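Long-range contacts in migration inhibitory factor (Trichinella spiralis, PDB 1HFO), which belongs to the macrophage migration inhibitory factor family of small, cytokine-like alpha/beta proteins that assemble as trimers: residues 5-10 with 41-46; 13-18 with 84-89; 28-33 with 61-66; 54-59 with 91-96. All coordinates share one frame; numbering follows the deposited sequence.

Contacts 1 and 4 are parallel strand pairings in the same four-stranded sheet, and their centres lie about 10 Å apart. They meet where the two inner strands, 2-7 and 57-63, are neighbours: Asn8 OD1 takes a probable hydrogen bond from Ala56 N at 2.9 Å. Contact 2 lies against both, joining the end of helix 69-87 to the loop before helix 18-30; Ile41 CD1 touches Leu87 CD1 at 3.8 Å, and Ile89 CG2 packs on Met94 CG at 3.6 Å. Contact 3 sits across the chain's centre from the other three, about 24 Å from contact 1 between centres, and shares strand 57-63 with contact 4.

Contact 1: 5-10 with 41-46; sequences LNTNIK and INTDQQ
The hydroxyl of Thr7 is gripped by two hydrogen bonds: OG1 accepts from Ile9 N at 3.3 Å along an almost straight line (175°), closing an ST turn, and donates to Ala56 O. With OG1 anti to the backbone N, CG2 of Thr7 takes the crowded position between N and the carbonyl carbon and lies 3.6 Å from Thr43 CG2, the two threonines alongside each other and pointing the same way. Leu5 and Ile41 run side by side in like manner, Leu5 CD2 meeting Ile41 CD1 at 4.2 Å, and Leu87 of helix 69-87 packs on both. Asn42 N donates to Leu5 O at 2.8 Å and Thr7 N to Asn42 O at 2.9 Å, each nearly along the C=O axis. Past this point both segments turn out of the strand pairing but remain joined: Gln45 N uses an in-plane lone pair of Thr7 O, while Asp44 N reaches Ile9 O at 2.7 Å. The Asp44 carboxylate accepts from Ala11 N through OD2; a water linking Asp44 OD1 to Lys10 NZ bridges the opposite charges. Gln45 NE2 folds back onto Thr43 O, and Gln45 OE1 is bonded to His40 NE2 of the second subunit. Strands 2-7 and 38-42, connected through helix 18-30, form a beta-alpha-beta unit of the MIF fold, and at Ile41 the sheet runs on antiparallel into the third subunit.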
loop_
_atom_site.group_PDB
_atom_site.type_symbol
_atom_site.label_atom_id
_atom_site.label_comp_id
_atom_site.label_asym_id
_atom_site.label_seq_id
_atom_site.Cartn_x
_atom_site.Cartn_y
_atom_site.Cartn_z
ATOM N N LEU A 5 0.974 8.335 -0.379
ATOM C CA LEU A 5 -0.399 8.826 -0.253
ATOM C C LEU A 5 -1.260 8.502 -1.460
ATOM O O LEU A 5 -0.815 8.569 -2.613
ATOM C CB LEU A 5 -0.371 10.341 -0.055
ATOM C CG LEU A 5 -1.665 11.067 0.313
ATOM C CD1 LEU A 5 -2.010 10.729 1.748
ATOM C CD2 LEU A 5 -1.468 12.597 0.167
ATOM N N ASN A 6 -2.510 8.152 -1.182
ATOM C CA ASN A 6 -3.474 7.867 -2.223
ATOM C C ASN A 6 -4.562 8.928 -2.077
ATOM O O ASN A 6 -5.036 9.201 -0.971
ATOM C CB ASN A 6 -4.058 6.469 -2.039
ATOM C CG ASN A 6 -2.987 5.406 -2.045
ATOM O OD1 ASN A 6 -2.509 4.974 -0.989
ATOM N ND2 ASN A 6 -2.573 5.000 -3.238
ATOM N N THR A 7 -4.948 9.521 -3.194
ATOM C CA THR A 7 -5.939 10.590 -3.148
ATOM C C THR A 7 -6.834 10.621 -4.377
ATOM O O THR A 7 -6.468 10.125 -5.446
ATOM C CB THR A 7 -5.217 11.955 -3.006
ATOM O OG1 THR A 7 -6.184 13.013 -2.933
ATOM C CG2 THR A 7 -4.306 12.199 -4.198
ATOM N N ASN A 8 -8.012 11.227 -4.223
ATOM C CA ASN A 8 -8.943 11.342 -5.333
ATOM C C ASN A 8 -8.793 12.650 -6.103
ATOM O O ASN A 8 -9.414 12.826 -7.151
ATOM C CB ASN A 8 -10.399 11.200 -4.850
ATOM C CG ASN A 8 -10.682 11.965 -3.565
ATOM O OD1 ASN A 8 -9.997 12.931 -3.229
ATOM N ND2 ASN A 8 -11.730 11.538 -2.844
ATOM N N ILE A 9 -7.961 13.562 -5.608
ATOM C CA ILE A 9 -7.777 14.823 -6.317
ATOM C C ILE A 9 -7.061 14.600 -7.639
ATOM O O ILE A 9 -6.560 13.510 -7.916
ATOM C CB ILE A 9 -6.987 15.860 -5.490
ATOM C CG1 ILE A 9 -5.556 15.381 -5.265
ATOM C CG2 ILE A 9 -7.689 16.143 -4.185
ATOM C CD1 ILE A 9 -4.755 16.338 -4.446
ATOM N N LYS A 10 -7.005 15.643 -8.455
ATOM C CA LYS A 10 -6.380 15.565 -9.766
ATOM C C LYS A 10 -4.870 15.773 -9.706
ATOM O O LYS A 10 -4.375 16.489 -8.843
ATOM C CB LYS A 10 -7.016 16.605 -10.693
ATOM C CG LYS A 10 -8.516 16.411 -10.908
ATOM C CD LYS A 10 -9.145 17.618 -11.603
ATOM C CE LYS A 10 -8.586 17.822 -13.003
ATOM N NZ LYS A 10 -8.839 16.631 -13.869
ATOM N N ILE A 41 2.930 9.970 -4.413
ATOM C CA ILE A 41 1.527 10.377 -4.357
ATOM C C ILE A 41 0.840 9.781 -5.569
ATOM O O ILE A 41 1.295 9.928 -6.704
ATOM C CB ILE A 41 1.328 11.911 -4.337
ATOM C CG1 ILE A 41 -0.160 12.217 -4.124
ATOM C CG2 ILE A 41 1.833 12.526 -5.640
ATOM C CD1 ILE A 41 -0.444 13.676 -3.742
ATOM N N ASN A 42 -0.246 9.062 -5.304
ATOM C CA ASN A 42 -1.042 8.401 -6.324
ATOM C C ASN A 42 -2.351 9.190 -6.370
ATOM O O ASN A 42 -3.139 9.149 -5.426
ATOM C CB ASN A 42 -1.293 6.959 -5.892
ATOM C CG ASN A 42 -2.047 6.163 -6.923
ATOM O OD1 ASN A 42 -2.135 6.553 -8.080
ATOM N ND2 ASN A 42 -2.585 5.018 -6.505
ATOM N N THR A 43 -2.554 9.918 -7.461
ATOM C CA THR A 43 -3.735 10.777 -7.609
ATOM C C THR A 43 -4.800 10.212 -8.526
ATOM O O THR A 43 -4.621 9.160 -9.144
ATOM C CB THR A 43 -3.330 12.153 -8.181
ATOM O OG1 THR A 43 -2.617 11.957 -9.410
ATOM C CG2 THR A 43 -2.446 12.924 -7.194
ATOM N N ASP A 44 -5.907 10.947 -8.630
ATOM C CA ASP A 44 -7.021 10.564 -9.490
ATOM C C ASP A 44 -7.547 9.172 -9.170
ATOM O O ASP A 44 -7.919 8.409 -10.060
ATOM C CB ASP A 44 -6.588 10.631 -10.948
ATOM C CG ASP A 44 -6.397 12.056 -11.427
ATOM O OD1 ASP A 44 -7.404 12.799 -11.477
ATOM O OD2 ASP A 44 -5.249 12.432 -11.747
ATOM N N GLN A 45 -7.580 8.860 -7.886
ATOM C CA GLN A 45 -8.040 7.556 -7.454
ATOM C C GLN A 45 -9.518 7.594 -7.077
ATOM O O GLN A 45 -10.071 8.643 -6.733
ATOM C CB GLN A 45 -7.237 7.079 -6.248
ATOM C CG GLN A 45 -5.769 6.810 -6.526
ATOM C CD GLN A 45 -5.548 5.710 -7.530
ATOM O OE1 GLN A 45 -5.788 4.533 -7.255
ATOM N NE2 GLN A 45 -5.085 6.086 -8.704
ATOM N N GLN A 46 -10.148 6.433 -7.167
ATOM C CA GLN A 46 -11.539 6.298 -6.793
ATOM C C GLN A 46 -11.424 6.096 -5.306
ATOM O O GLN A 46 -10.975 5.046 -4.837
ATOM C CB GLN A 46 -12.142 5.074 -7.464
ATOM C CG GLN A 46 -12.314 5.246 -8.958
ATOM C CD GLN A 46 -13.500 6.141 -9.282
ATOM O OE1 GLN A 46 -14.613 5.893 -8.811
ATOM N NE2 GLN A 46 -13.274 7.174 -10.087
HETATM O O HOH W 1 -10.970 11.053 -8.047
HETATM O O HOH W 2 -7.569 14.560 -13.421
#

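Contact 2: 13-18 with 84-89; sequences DVPSDF and NTKLGI. Unlike the reference sequence in segment 84-89: Thr85 (reference Lys).
Leu87 CD2 is the apolar centre, and the side chains of three residues, Phe18, Pro15 and Val14, gather round it. Phe18 CD1 is closest at 3.8 Å, Pro15 CD follows at 4.1 Å, and Val14 CG1 lies at 4.4 Å. The Leu87 side chain crosses those of Phe18 and Pro15 at about a right angle. Phe18, with CG anti to its backbone N, brings the CD1-CE1 side of its ring against Leu87, and Lys86 CB comes up in plane against the ring's edge, 3.9 Å from Phe18 CD1. Phe18 and Val14 also touch Ile41 of strand 38-42, so the cluster ties the last turn of helix 69-87 and the entry to helix 18-30 to the sheet. This fits the MIF fold, in which two helices pack on one face of the four-stranded sheet. The entry is a type I turn from Pro15 to Phe18, closed by Phe18 N to Pro15 O. Farther out, Pro15 CD lies 3.3 Å from Lys86 O, and a water donates to that carbonyl oxygen at 2.7 Å and, at longer range, to Asp13 O. At the outer, polar edge the Lys86 chain, bent at chi2 and extended beyond it, carries NZ to a long salt bridge with Asp17 OD2 at 3.8 Å. A second water accepts from Lys86 NZ and donates to Asp17 OD1.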
loop_
_atom_site.group_PDB
_atom_site.type_symbol
_atom_site.label_atom_id
_atom_site.label_comp_id
_atom_site.label_asym_id
_atom_site.label_seq_id
_atom_site.Cartn_x
_atom_site.Cartn_y
_atom_site.Cartn_z
ATOM N N ASP A 13 -3.529 19.092 -9.807
ATOM C CA ASP A 13 -3.739 19.876 -8.600
ATOM C C ASP A 13 -2.657 19.643 -7.551
ATOM O O ASP A 13 -2.730 20.150 -6.430
ATOM C CB ASP A 13 -5.136 19.615 -8.042
ATOM C CG ASP A 13 -6.216 20.376 -8.815
ATOM O OD1 ASP A 13 -5.872 21.242 -9.662
ATOM O OD2 ASP A 13 -7.406 20.124 -8.575
ATOM N N VAL A 14 -1.655 18.855 -7.920
ATOM C CA VAL A 14 -0.507 18.604 -7.045
ATOM C C VAL A 14 0.517 19.641 -7.529
ATOM O O VAL A 14 0.942 19.621 -8.688
ATOM C CB VAL A 14 0.082 17.183 -7.240
ATOM C CG1 VAL A 14 1.311 17.006 -6.347
ATOM C CG2 VAL A 14 -0.953 16.130 -6.886
ATOM N N PRO A 15 0.903 20.564 -6.654
ATOM C CA PRO A 15 1.874 21.584 -7.068
ATOM C C PRO A 15 3.242 21.010 -7.440
ATOM O O PRO A 15 3.610 19.921 -7.001
ATOM C CB PRO A 15 1.934 22.502 -5.856
ATOM C CG PRO A 15 1.689 21.551 -4.717
ATOM C CD PRO A 15 0.561 20.696 -5.231
ATOM N N SER A 16 3.992 21.764 -8.247
ATOM C CA SER A 16 5.317 21.357 -8.695
ATOM C C SER A 16 6.298 21.158 -7.532
ATOM O O SER A 16 7.257 20.399 -7.667
ATOM C CB SER A 16 5.873 22.402 -9.664
ATOM O OG SER A 16 6.060 23.631 -8.998
ATOM N N ASP A 17 6.075 21.844 -6.409
ATOM C CA ASP A 17 6.956 21.693 -5.248
ATOM C C ASP A 17 6.405 20.752 -4.187
ATOM O O ASP A 17 6.789 20.828 -3.021
ATOM C CB ASP A 17 7.245 23.037 -4.583
ATOM C CG ASP A 17 5.987 23.791 -4.196
ATOM O OD1 ASP A 17 4.874 23.235 -4.304
ATOM O OD2 ASP A 17 6.115 24.952 -3.767
ATOM N N PHE A 18 5.506 19.862 -4.578
ATOM C CA PHE A 18 4.967 18.940 -3.584
ATOM C C PHE A 18 6.010 17.911 -3.118
ATOM O O PHE A 18 6.183 17.701 -1.921
ATOM C CB PHE A 18 3.758 18.195 -4.145
ATOM C CG PHE A 18 3.181 17.206 -3.181
ATOM C CD1 PHE A 18 2.465 17.644 -2.073
ATOM C CD2 PHE A 18 3.429 15.850 -3.329
ATOM C CE1 PHE A 18 2.006 16.756 -1.109
ATOM C CE2 PHE A 18 2.969 14.927 -2.354
ATOM C CZ PHE A 18 2.260 15.387 -1.247
ATOM N N ASN A 84 -2.845 19.633 3.856
ATOM C CA ASN A 84 -3.994 20.521 3.693
ATOM C C ASN A 84 -3.546 21.755 2.892
ATOM O O ASN A 84 -4.233 22.205 1.981
ATOM C CB ASN A 84 -4.510 20.940 5.075
ATOM C CG ASN A 84 -5.620 21.962 4.998
ATOM O OD1 ASN A 84 -5.569 22.994 5.670
ATOM N ND2 ASN A 84 -6.629 21.684 4.183
ATOM N N THR A 85 -2.370 22.278 3.218
ATOM C CA THR A 85 -1.850 23.453 2.522
ATOM C C THR A 85 -1.494 23.225 1.053
ATOM O O THR A 85 -1.782 24.065 0.201
ATOM C CB THR A 85 -0.610 24.002 3.250
ATOM O OG1 THR A 85 -0.978 24.408 4.575
ATOM C CG2 THR A 85 -0.012 25.193 2.494
ATOM N N LYS A 86 -0.875 22.086 0.743
ATOM C CA LYS A 86 -0.453 21.798 -0.626
ATOM C C LYS A 86 -1.484 21.180 -1.556
ATOM O O LYS A 86 -1.463 21.421 -2.768
ATOM C CB LYS A 86 0.779 20.887 -0.608
ATOM C CG LYS A 86 1.988 21.474 0.077
ATOM C CD LYS A 86 2.516 22.719 -0.640
ATOM C CE LYS A 86 3.688 23.305 0.137
ATOM N NZ LYS A 86 4.199 24.556 -0.516
ATOM N N LEU A 87 -2.375 20.366 -0.999
ATOM C CA LEU A 87 -3.383 19.695 -1.801
ATOM C C LEU A 87 -4.789 20.223 -1.554
ATOM O O LEU A 87 -5.708 19.911 -2.315
ATOM C CB LEU A 87 -3.339 18.198 -1.515
ATOM C CG LEU A 87 -1.916 17.622 -1.534
ATOM C CD1 LEU A 87 -1.991 16.128 -1.323
ATOM C CD2 LEU A 87 -1.223 17.934 -2.853
ATOM N N GLY A 88 -4.946 20.994 -0.485
ATOM C CA GLY A 88 -6.243 21.567 -0.166
ATOM C C GLY A 88 -7.246 20.590 0.422
ATOM O O GLY A 88 -8.432 20.905 0.533
ATOM N N ILE A 89 -6.774 19.414 0.821
ATOM C CA ILE A 89 -7.669 18.402 1.390
ATOM C C ILE A 89 -7.950 18.664 2.867
ATOM O O ILE A 89 -7.038 18.942 3.645
ATOM C CB ILE A 89 -7.064 16.976 1.262
ATOM C CG1 ILE A 89 -6.703 16.668 -0.192
ATOM C CG2 ILE A 89 -8.075 15.941 1.752
ATOM C CD1 ILE A 89 -6.023 15.294 -0.370
HETATM O O HOH W 3 -3.516 22.408 -4.178
HETATM O O HOH W 4 2.516 24.824 -3.170
#

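Contact 3: 28-33 with 61-66; sequences NILSKP and LMSIGG
The flat groups here are peptides rather than rings, those following Ile64 and Gly65. Lys32 NZ stands above the carbonyl plane of Ile64, 29° out of it, and donates to Ile64 O at 2.8 Å. Ser63 OG instead meets the Gly65 carbonyl in its own plane, donating to Gly65 O at 3.2 Å. The N-H of Gly65 is taken by Asn100 OD1, so the peptide joining Ile64 to Gly65 is held at both its oxygen and its nitrogen, which should limit its rotation. Lys32 reaches its acceptor through a chain bent at chi2 and chi4, and its NZ also comes within 3.7 Å of Ser63 OG. Behind this polar layer, Leu30 points toward the strand and divides its two methyls: CD1 rests on Ser63 CB at 3.6 Å, while CD2 lies 3.7 Å from Gly66 O, whose hydrogen-bond partner is His75 NE2. Both glycines have positive phi, at backbone angles that by themselves call for glycine, and Gly66 lies close against Leu30 CD2. The contact joins the end of helix 18-30 to strand 57-63 and the glycine turn that follows it, one place where a helix of the MIF fold packs on its sheet. The helix stops in a Schellman motif with Ser31 as its C-prime residue, after which the Lys32 side chain reaches across to the turn at Ile64. Deeper in, Leu61 CD2 is touched tip to tip by Ile29 CD1 and by Leu30 CD1, each at 4.3 Å. Phe3 and Phe98 flank Leu61 within the sheet, and the N-terminal Pro1 packs against both Leu30 and Ser63.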
loop_
_atom_site.group_PDB
_atom_site.type_symbol
_atom_site.label_atom_id
_atom_site.label_comp_id
_atom_site.label_asym_id
_atom_site.label_seq_id
_atom_site.Cartn_x
_atom_site.Cartn_y
_atom_site.Cartn_z
ATOM N N ASN A 28 13.189 16.173 7.843
ATOM C CA ASN A 28 13.375 17.014 8.997
ATOM C C ASN A 28 12.629 16.458 10.232
ATOM O O ASN A 28 13.211 16.414 11.315
ATOM C CB ASN A 28 12.980 18.473 8.656
ATOM C CG ASN A 28 13.871 19.094 7.536
ATOM O OD1 ASN A 28 15.079 18.837 7.468
ATOM N ND2 ASN A 28 13.269 19.928 6.675
ATOM N N ILE A 29 11.383 15.988 10.100
ATOM C CA ILE A 29 10.689 15.471 11.288
ATOM C C ILE A 29 11.207 14.136 11.825
ATOM O O ILE A 29 11.098 13.867 13.020
ATOM C CB ILE A 29 9.151 15.322 11.098
ATOM C CG1 ILE A 29 8.840 14.205 10.107
ATOM C CG2 ILE A 29 8.546 16.639 10.646
ATOM C CD1 ILE A 29 7.361 13.893 9.985
ATOM N N LEU A 30 11.743 13.288 10.950
ATOM C CA LEU A 30 12.273 11.998 11.386
ATOM C C LEU A 30 13.780 12.089 11.604
ATOM O O LEU A 30 14.393 11.151 12.089
ATOM C CB LEU A 30 11.975 10.912 10.348
ATOM C CG LEU A 30 10.503 10.607 10.097
ATOM C CD1 LEU A 30 10.368 9.667 8.920
ATOM C CD2 LEU A 30 9.891 9.995 11.361
ATOM N N SER A 31 14.366 13.232 11.266
ATOM C CA SER A 31 15.809 13.431 11.420
ATOM C C SER A 31 16.616 12.432 10.599
ATOM O O SER A 31 17.581 11.830 11.088
ATOM C CB SER A 31 16.211 13.350 12.898
ATOM O OG SER A 31 15.709 14.471 13.614
ATOM N N LYS A 32 16.202 12.245 9.346
ATOM C CA LYS A 32 16.900 11.347 8.432
ATOM C C LYS A 32 17.428 12.152 7.249
ATOM O O LYS A 32 16.885 13.199 6.914
ATOM C CB LYS A 32 15.967 10.247 7.909
ATOM C CG LYS A 32 15.563 9.230 8.972
ATOM C CD LYS A 32 16.793 8.602 9.594
ATOM C CE LYS A 32 16.412 7.553 10.628
ATOM N NZ LYS A 32 15.830 6.348 9.985
ATOM N N PRO A 33 18.487 11.666 6.597
ATOM C CA PRO A 33 19.020 12.409 5.455
ATOM C C PRO A 33 18.036 12.373 4.301
ATOM O O PRO A 33 17.366 11.364 4.073
ATOM C CB PRO A 33 20.322 11.666 5.117
ATOM C CG PRO A 33 20.654 10.911 6.383
ATOM C CD PRO A 33 19.307 10.475 6.882
ATOM N N LEU A 61 3.319 6.567 6.588
ATOM C CA LEU A 61 4.655 7.122 6.759
ATOM C C LEU A 61 5.424 6.029 7.492
ATOM O O LEU A 61 5.125 5.727 8.647
ATOM C CB LEU A 61 4.646 8.400 7.609
ATOM C CG LEU A 61 6.071 8.867 7.924
ATOM C CD1 LEU A 61 6.667 9.377 6.626
ATOM C CD2 LEU A 61 6.104 9.943 8.995
ATOM N N MET A 62 6.402 5.407 6.830
ATOM C CA MET A 62 7.169 4.361 7.494
ATOM C C MET A 62 8.637 4.759 7.583
ATOM O O MET A 62 9.162 5.441 6.702
ATOM C CB MET A 62 7.021 3.027 6.760
ATOM C CG MET A 62 7.381 3.055 5.307
ATOM S SD MET A 62 7.040 1.422 4.554
ATOM C CE MET A 62 5.643 1.790 3.515
ATOM N N SER A 63 9.288 4.339 8.658
ATOM C CA SER A 63 10.695 4.670 8.865
ATOM C C SER A 63 11.336 3.795 9.920
ATOM O O SER A 63 10.664 3.325 10.846
ATOM C CB SER A 63 10.808 6.144 9.288
ATOM O OG SER A 63 12.149 6.513 9.520
ATOM N N ILE A 64 12.643 3.571 9.800
ATOM C CA ILE A 64 13.330 2.776 10.801
ATOM C C ILE A 64 13.688 3.774 11.905
ATOM O O ILE A 64 14.654 4.520 11.794
ATOM C CB ILE A 64 14.616 2.123 10.229
ATOM C CG1 ILE A 64 14.232 1.187 9.075
ATOM C CG2 ILE A 64 15.366 1.444 11.332
ATOM C CD1 ILE A 64 15.391 0.809 8.135
ATOM N N GLY A 65 12.866 3.806 12.947
ATOM C CA GLY A 65 13.102 4.739 14.032
ATOM C C GLY A 65 12.453 6.093 13.786
ATOM O O GLY A 65 12.044 6.431 12.670
ATOM N N GLY A 66 12.349 6.882 14.844
ATOM C CA GLY A 66 11.743 8.195 14.716
ATOM C C GLY A 66 10.236 8.159 14.814
ATOM O O GLY A 66 9.592 9.200 14.967
#

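Contact 4: 54-59 with 91-96; sequences NPAAFG and KNRMYI
Strands 57-59 and 94-96 run parallel, 1° apart, as the two strands of a beta-alpha-beta unit closed by helix 69-87. Three backbone bonds join them, each in the acceptor's carbonyl plane: Ala57 N to Arg93 O at 3.1 Å, Tyr95 N to Ala57 O, and Gly59 N to Tyr95 O at 2.8 Å. Ahead of the strands, the Arg93 guanidinium grips the chain by its edge. Its NH2 donates to Asn54 O at 2.9 Å, nearly straight at 166°, and NE to Pro55 O at 2.9 Å. Both oxygens lie in the guanidinium plane, although the donors stand above the two carbonyl planes. A bend at chi3 brings the group edge-on to them, and Arg93 NH1, bonded to Phe49 O, steadies it from beyond. On one face of the sheet Ala57 CB meets Met94 CG at 4.1 Å; Met94 in turn packs on Phe80 and Leu83 of helix 69-87. The other face carries Phe58 and Tyr95, whose rings diverge and meet the second subunit; there Tyr95 OH is bonded to Tyr36 O of that subunit. Back on the helix side, Ile96 curls inward over the glycine, placing CD1 3.7 Å from Gly59 N.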
loop_
_atom_site.group_PDB
_atom_site.type_symbol
_atom_site.label_atom_id
_atom_site.label_comp_id
_atom_site.label_asym_id
_atom_site.label_seq_id
_atom_site.Cartn_x
_atom_site.Cartn_y
_atom_site.Cartn_z
ATOM N N ASN A 54 -15.662 13.498 -2.076
ATOM C CA ASN A 54 -15.014 14.807 -2.058
ATOM C C ASN A 54 -13.547 14.599 -1.700
ATOM O O ASN A 54 -13.196 13.574 -1.123
ATOM C CB ASN A 54 -15.673 15.736 -1.038
ATOM C CG ASN A 54 -17.032 16.235 -1.505
ATOM O OD1 ASN A 54 -17.242 16.442 -2.697
ATOM N ND2 ASN A 54 -17.950 16.446 -0.568
ATOM N N PRO A 55 -12.677 15.571 -2.036
ATOM C CA PRO A 55 -11.246 15.475 -1.741
ATOM C C PRO A 55 -10.913 14.810 -0.403
ATOM O O PRO A 55 -11.339 15.256 0.665
ATOM C CB PRO A 55 -10.790 16.931 -1.801
ATOM C CG PRO A 55 -11.618 17.456 -2.934
ATOM C CD PRO A 55 -12.993 16.880 -2.646
ATOM N N ALA A 56 -10.107 13.753 -0.485
ATOM C CA ALA A 56 -9.692 12.971 0.668
ATOM C C ALA A 56 -8.424 12.225 0.283
ATOM O O ALA A 56 -8.058 12.196 -0.889
ATOM C CB ALA A 56 -10.776 11.958 1.028
ATOM N N ALA A 57 -7.798 11.595 1.274
ATOM C CA ALA A 57 -6.588 10.801 1.060
ATOM C C ALA A 57 -6.269 9.943 2.276
ATOM O O ALA A 57 -6.743 10.197 3.374
ATOM C CB ALA A 57 -5.394 11.728 0.753
ATOM N N PHE A 58 -5.464 8.904 2.072
ATOM C CA PHE A 58 -5.033 8.078 3.186
ATOM C C PHE A 58 -3.649 7.653 2.735
ATOM O O PHE A 58 -3.398 7.511 1.527
ATOM C CB PHE A 58 -5.957 6.865 3.389
ATOM C CG PHE A 58 -5.836 5.811 2.324
ATOM C CD1 PHE A 58 -4.930 4.766 2.469
ATOM C CD2 PHE A 58 -6.651 5.836 1.201
ATOM C CE1 PHE A 58 -4.844 3.755 1.508
ATOM C CE2 PHE A 58 -6.571 4.825 0.228
ATOM C CZ PHE A 58 -5.666 3.786 0.386
ATOM N N GLY A 59 -2.757 7.493 3.697
ATOM C CA GLY A 59 -1.407 7.103 3.337
ATOM C C GLY A 59 -0.664 6.518 4.501
ATOM O O GLY A 59 -1.217 6.303 5.576
ATOM N N LYS A 91 -8.457 18.290 6.749
ATOM C CA LYS A 91 -7.770 17.435 7.708
ATOM C C LYS A 91 -8.610 16.286 8.256
ATOM O O LYS A 91 -8.059 15.272 8.687
ATOM C CB LYS A 91 -7.228 18.274 8.859
ATOM C CG LYS A 91 -6.266 19.348 8.407
ATOM C CD LYS A 91 -5.673 20.073 9.585
ATOM C CE LYS A 91 -4.683 21.134 9.128
ATOM N NZ LYS A 91 -4.178 21.889 10.303
ATOM N N ASN A 92 -9.935 16.431 8.257
ATOM C CA ASN A 92 -10.780 15.345 8.742
ATOM C C ASN A 92 -11.128 14.355 7.640
ATOM O O ASN A 92 -11.964 13.472 7.843
ATOM C CB ASN A 92 -12.077 15.868 9.392
ATOM C CG ASN A 92 -12.898 16.773 8.478
ATOM O OD1 ASN A 92 -12.739 16.791 7.256
ATOM N ND2 ASN A 92 -13.812 17.525 9.087
ATOM N N ARG A 93 -10.487 14.501 6.477
ATOM C CA ARG A 93 -10.713 13.601 5.358
ATOM C C ARG A 93 -9.409 12.948 4.923
ATOM O O ARG A 93 -9.228 12.636 3.760
ATOM C CB ARG A 93 -11.346 14.324 4.178
ATOM C CG ARG A 93 -12.788 14.756 4.466
ATOM C CD ARG A 93 -13.416 15.413 3.261
ATOM N NE ARG A 93 -13.697 14.482 2.177
ATOM C CZ ARG A 93 -14.591 13.499 2.241
ATOM N NH1 ARG A 93 -15.303 13.314 3.354
ATOM N NH2 ARG A 93 -14.779 12.707 1.191
ATOM N N MET A 94 -8.519 12.756 5.890
ATOM C CA MET A 94 -7.230 12.108 5.631
ATOM C C MET A 94 -6.790 11.224 6.788
ATOM O O MET A 94 -6.956 11.566 7.959
ATOM C CB MET A 94 -6.135 13.148 5.382
ATOM C CG MET A 94 -6.285 13.920 4.102
ATOM S SD MET A 94 -4.822 14.941 3.820
ATOM C CE MET A 94 -5.023 16.177 5.056
ATOM N N TYR A 95 -6.222 10.067 6.448
ATOM C CA TYR A 95 -5.699 9.165 7.456
ATOM C C TYR A 95 -4.242 8.918 7.115
ATOM O O TYR A 95 -3.900 8.798 5.942
ATOM C CB TYR A 95 -6.380 7.801 7.410
ATOM C CG TYR A 95 -7.708 7.709 8.101
ATOM C CD1 TYR A 95 -7.857 8.105 9.428
ATOM C CD2 TYR A 95 -8.803 7.161 7.444
ATOM C CE1 TYR A 95 -9.088 7.949 10.087
ATOM C CE2 TYR A 95 -10.030 7.000 8.090
ATOM C CZ TYR A 95 -10.163 7.395 9.404
ATOM O OH TYR A 95 -11.385 7.233 10.034
ATOM N N ILE A 96 -3.410 8.827 8.140
ATOM C CA ILE A 96 -2.007 8.499 7.937
ATOM C C ILE A 96 -1.626 7.391 8.921
ATOM O O ILE A 96 -1.791 7.536 10.131
ATOM C CB ILE A 96 -1.065 9.706 8.165
ATOM C CG1 ILE A 96 -1.359 10.799 7.134
ATOM C CG2 ILE A 96 0.409 9.229 8.074
ATOM C CD1 ILE A 96 -1.366 10.334 5.684
#